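Local coordinates for protein anti-sigma-I factor RsgI2 (Clostridium thermocellum, PDB 4B9P) that probably senses cellulose outside the cell through this family 3 carbohydrate-binding module and, as an anti-sigma factor, holds SigI2 inactive until polysaccharide binds, at residues A[5-10]-A[27-32]. Numbering follows the deposited sequence.
Sequences TKIELQ and IKLINT
Leu-9 and Ile-27 mesh on the buried face of two antiparallel strands, 7-10 and 27-31, which lie side by side in one sheet of the CBM3 beta-sandwich. Leu-9 CD2 presses on Ile-27 CG2 at 3.5 Å, tighter than usual for two carbons. Further along this face the CD1 methyls of Ile-7 and Leu-29 touch at 3.9 Å where the side chains cross at a slant; Ile-7 turns its CG1 branch between the backbone N and carbonyl carbon (chi1 53°), while its CG2 and CB lie near Ile-30 O. Branched aliphatic residues suit this side, because Val-154 and Trp-162 of the facing sheet close over Ile-7 and Leu-9.

The other face mixes polar and apolar groups. Gln-10 NE2 gives a nearly straight hydrogen bond to Glu-8 OE2 (2.9 Å, 168°), which lies in the plane of the Gln-10 amide. Ile-30 CD1 nestles against this bridge, near NE2 (3.7 Å) and CD of Gln-10 and OE2 of Glu-8. Glu-8 and Ile-30 run alongside each other, and the Thr-32 methyl, CG2, packs against Glu-8 CB at 3.8 Å. Lys-28 makes a cation-pi contact with Tyr-104.

Paired backbone hydrogen bonds join Glu-8 with Ile-30 and Gln-10 with Lys-28. Past the strand end, Thr-32 N reaches Lys-6 O from above the carbonyl plane, a more bent bond (139°). Asn-31 suits this end because its amide serves several partners: ND2 binds Leu-99 O and Thr-35 O, whereas OD1 accepts from Gly-33 N and lies close to a water, at 2.8 Å, that accepts from Lys-6 N. Backbone bonds thus fix the register, apolar side chains on the Ile-7/Leu-9/Leu-29 face pack into the sandwich interior, and outside, the Gln-10 amide links two charges indirectly, holding Glu-8 OE2 through NE2 and Lys-28 NZ through a water on OE1.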
ATOM      1  N   THR A   5     -20.037  -4.647   9.164  1.00 29.39           N
ATOM      2  CA  THR A   5     -18.593  -4.646   8.917  1.00 26.56           C
ATOM      3  C   THR A   5     -18.258  -3.413   8.111  1.00 23.95           C
ATOM      4  O   THR A   5     -18.825  -3.207   7.039  1.00 27.47           O
ATOM      5  CB  THR A   5     -18.143  -5.917   8.156  1.00 28.21           C
ATOM      6  OG1 THR A   5     -18.421  -7.052   8.970  1.00 31.30           O
ATOM      7  CG2 THR A   5     -16.653  -5.893   7.867  1.00 27.75           C
ATOM      8  N   LYS A   6     -17.367  -2.572   8.638  1.00 24.13           N
ATOM      9  CA  LYS A   6     -17.056  -1.314   7.977  1.00 22.87           C
ATOM     10  C   LYS A   6     -15.651  -0.901   8.316  1.00 20.87           C
ATOM     11  O   LYS A   6     -15.178  -1.099   9.445  1.00 20.40           O
ATOM     12  CB  LYS A   6     -18.031  -0.209   8.406  1.00 24.86           C
ATOM     13  CG  LYS A   6     -18.009   1.011   7.499  1.00 28.41           C
ATOM     14  CD  LYS A   6     -19.056   2.021   7.944  1.00 32.69           C
ATOM     15  CE  LYS A   6     -18.890   3.388   7.277  1.00 37.45           C
ATOM     16  NZ  LYS A   6     -19.615   4.448   8.050  1.00 41.12           N
ATOM     17  N   ILE A   7     -14.957  -0.335   7.326  1.00 20.31           N
ATOM     18  CA  ILE A   7     -13.615   0.165   7.528  1.00 20.15           C
ATOM     19  C   ILE A   7     -13.473   1.565   6.926  1.00 19.82           C
ATOM     20  O   ILE A   7     -14.295   1.975   6.086  1.00 21.08           O
ATOM     21  CB  ILE A   7     -12.557  -0.763   6.889  1.00 21.14           C
ATOM     22  CG1 ILE A   7     -12.874  -1.026   5.419  1.00 21.84           C
ATOM     23  CG2 ILE A   7     -12.451  -2.060   7.717  1.00 21.16           C
ATOM     24  CD1 ILE A   7     -11.812  -1.770   4.684  1.00 22.49           C
ATOM     25  N   GLU A   8     -12.426   2.265   7.342  1.00 19.63           N
ATOM     26  CA  GLU A   8     -12.013   3.491   6.720  1.00 20.13           C
ATOM     27  C   GLU A   8     -10.530   3.345   6.418  1.00 18.60           C
ATOM     28  O   GLU A   8      -9.791   2.801   7.236  1.00 19.62           O
ATOM     29  CB  GLU A   8     -12.263   4.694   7.648  1.00 21.48           C
ATOM     30  CG  GLU A   8     -11.858   5.995   7.027  1.00 24.62           C
ATOM     31  CD  GLU A   8     -12.245   7.181   7.871  1.00 29.43           C
ATOM     32  OE1 GLU A   8     -13.431   7.569   7.811  1.00 35.22           O
ATOM     33  OE2 GLU A   8     -11.388   7.754   8.580  1.00 28.00           O
ATOM     34  N   LEU A   9     -10.082   3.844   5.268  1.00 18.91           N
ATOM     35  CA  LEU A   9      -8.685   3.757   4.894  1.00 17.59           C
ATOM     36  C   LEU A   9      -8.179   5.182   4.741  1.00 18.19           C
ATOM     37  O   LEU A   9      -8.726   5.954   3.938  1.00 18.75           O
ATOM     38  CB  LEU A   9      -8.562   2.966   3.601  1.00 19.10           C
ATOM     39  CG  LEU A   9      -7.206   2.556   3.049  1.00 21.99           C
ATOM     40  CD1 LEU A   9      -6.369   3.737   2.507  1.00 21.56           C
ATOM     41  CD2 LEU A   9      -6.450   1.658   4.005  1.00 24.24           C
ATOM     42  N   GLN A  10      -7.143   5.527   5.511  1.00 17.02           N
ATOM     43  CA  GLN A  10      -6.460   6.809   5.381  1.00 16.07           C
ATOM     44  C   GLN A  10      -5.070   6.569   4.827  1.00 16.84           C
ATOM     45  O   GLN A  10      -4.472   5.509   5.087  1.00 17.52           O
ATOM     46  CB  GLN A  10      -6.394   7.576   6.697  1.00 17.86           C
ATOM     47  CG  GLN A  10      -7.745   7.852   7.255  1.00 18.49           C
ATOM     48  CD  GLN A  10      -7.675   8.698   8.499  1.00 23.03           C
ATOM     49  OE1 GLN A  10      -6.618   9.156   8.873  1.00 30.84           O
ATOM     50  NE2 GLN A  10      -8.803   8.884   9.175  1.00 23.68           N
ATOM     51  N   ILE A  27      -0.164   4.114   5.298  1.00 16.54           N
ATOM     52  CA  ILE A  27      -1.553   3.705   5.301  1.00 17.72           C
ATOM     53  C   ILE A  27      -2.020   3.454   6.722  1.00 17.87           C
ATOM     54  O   ILE A  27      -1.280   2.916   7.541  1.00 19.14           O
ATOM     55  CB  ILE A  27      -1.682   2.437   4.428  1.00 20.24           C
ATOM     56  CG1 ILE A  27      -1.359   2.782   2.946  1.00 21.50           C
ATOM     57  CG2 ILE A  27      -3.035   1.827   4.526  1.00 24.15           C
ATOM     58  CD1 ILE A  27      -1.095   1.555   2.032  1.00 23.15           C
ATOM     59  N   LYS A  28      -3.262   3.833   6.997  1.00 18.12           N
ATOM     60  CA  LYS A  28      -3.899   3.578   8.280  1.00 18.81           C
ATOM     61  C   LYS A  28      -5.252   2.938   7.979  1.00 17.18           C
ATOM     62  O   LYS A  28      -6.098   3.567   7.313  1.00 19.61           O
ATOM     63  CB  LYS A  28      -4.038   4.873   9.066  1.00 21.10           C
ATOM     64  CG  LYS A  28      -4.585   4.760  10.446  1.00 24.38           C
ATOM     65  CD  LYS A  28      -4.451   6.113  11.191  1.00 26.18           C
ATOM     66  CE  LYS A  28      -5.160   6.096  12.511  1.00 33.44           C
ATOM     67  NZ  LYS A  28      -5.176   7.412  13.217  1.00 35.61           N
ATOM     68  N   LEU A  29      -5.427   1.703   8.414  1.00 18.15           N
ATOM     69  CA  LEU A  29      -6.676   0.987   8.227  1.00 19.06           C
ATOM     70  C   LEU A  29      -7.424   0.978   9.533  1.00 19.26           C
ATOM     71  O   LEU A  29      -6.885   0.502  10.550  1.00 20.09           O
ATOM     72  CB  LEU A  29      -6.381  -0.455   7.862  1.00 20.73           C
ATOM     73  CG  LEU A  29      -7.538  -1.438   7.802  1.00 22.60           C
ATOM     74  CD1 LEU A  29      -8.475  -1.082   6.665  1.00 26.58           C
ATOM     75  CD2 LEU A  29      -7.024  -2.879   7.685  1.00 26.38           C
ATOM     76  N   ILE A  30      -8.634   1.499   9.515  1.00 18.79           N
ATOM     77  CA  ILE A  30      -9.409   1.681  10.740  1.00 18.97           C
ATOM     78  C   ILE A  30     -10.685   0.872  10.685  1.00 18.10           C
ATOM     79  O   ILE A  30     -11.405   0.909   9.688  1.00 19.66           O
ATOM     80  CB  ILE A  30      -9.784   3.170  10.995  1.00 19.79           C
ATOM     81  CG1 ILE A  30      -8.518   4.034  10.926  1.00 23.32           C
ATOM     82  CG2 ILE A  30     -10.518   3.318  12.320  1.00 22.39           C
ATOM     83  CD1 ILE A  30      -8.719   5.286  10.115  1.00 27.93           C
ATOM     84  N   ASN A  31     -10.976   0.141  11.757  1.00 19.04           N
ATOM     85  CA  ASN A  31     -12.229  -0.568  11.834  1.00 18.41           C
ATOM     86  C   ASN A  31     -13.284   0.391  12.400  1.00 20.08           C
ATOM     87  O   ASN A  31     -13.269   0.742  13.587  1.00 21.26           O
ATOM     88  CB  ASN A  31     -12.066  -1.799  12.722  1.00 20.60           C
ATOM     89  CG  ASN A  31     -13.316  -2.683  12.737  1.00 19.97           C
ATOM     90  OD1 ASN A  31     -14.408  -2.211  12.381  1.00 20.89           O
ATOM     91  ND2 ASN A  31     -13.169  -3.940  13.141  1.00 21.10           N
ATOM     92  N   THR A  32     -14.207   0.808  11.548  1.00 20.88           N
ATOM     93  CA  THR A  32     -15.213   1.779  11.968  1.00 22.08           C
ATOM     94  C   THR A  32     -16.587   1.132  12.151  1.00 22.80           C
ATOM     95  O   THR A  32     -17.517   1.824  12.560  1.00 27.51           O
ATOM     96  CB  THR A  32     -15.311   2.960  10.985  1.00 21.47           C
ATOM     97  OG1 THR A  32     -15.626   2.429   9.698  1.00 23.90           O
ATOM     98  CG2 THR A  32     -14.013   3.732  10.881  1.00 22.89           C
TER
HETATM   99  O   HOH W   1     -16.439  -3.744  11.279  1.00 23.29           O
HETATM  100  O   HOH W   2     -15.910   4.313   7.628  1.00 51.68           O
HETATM  101  O   HOH W   3      -5.649   9.906  11.393  1.00 40.64           O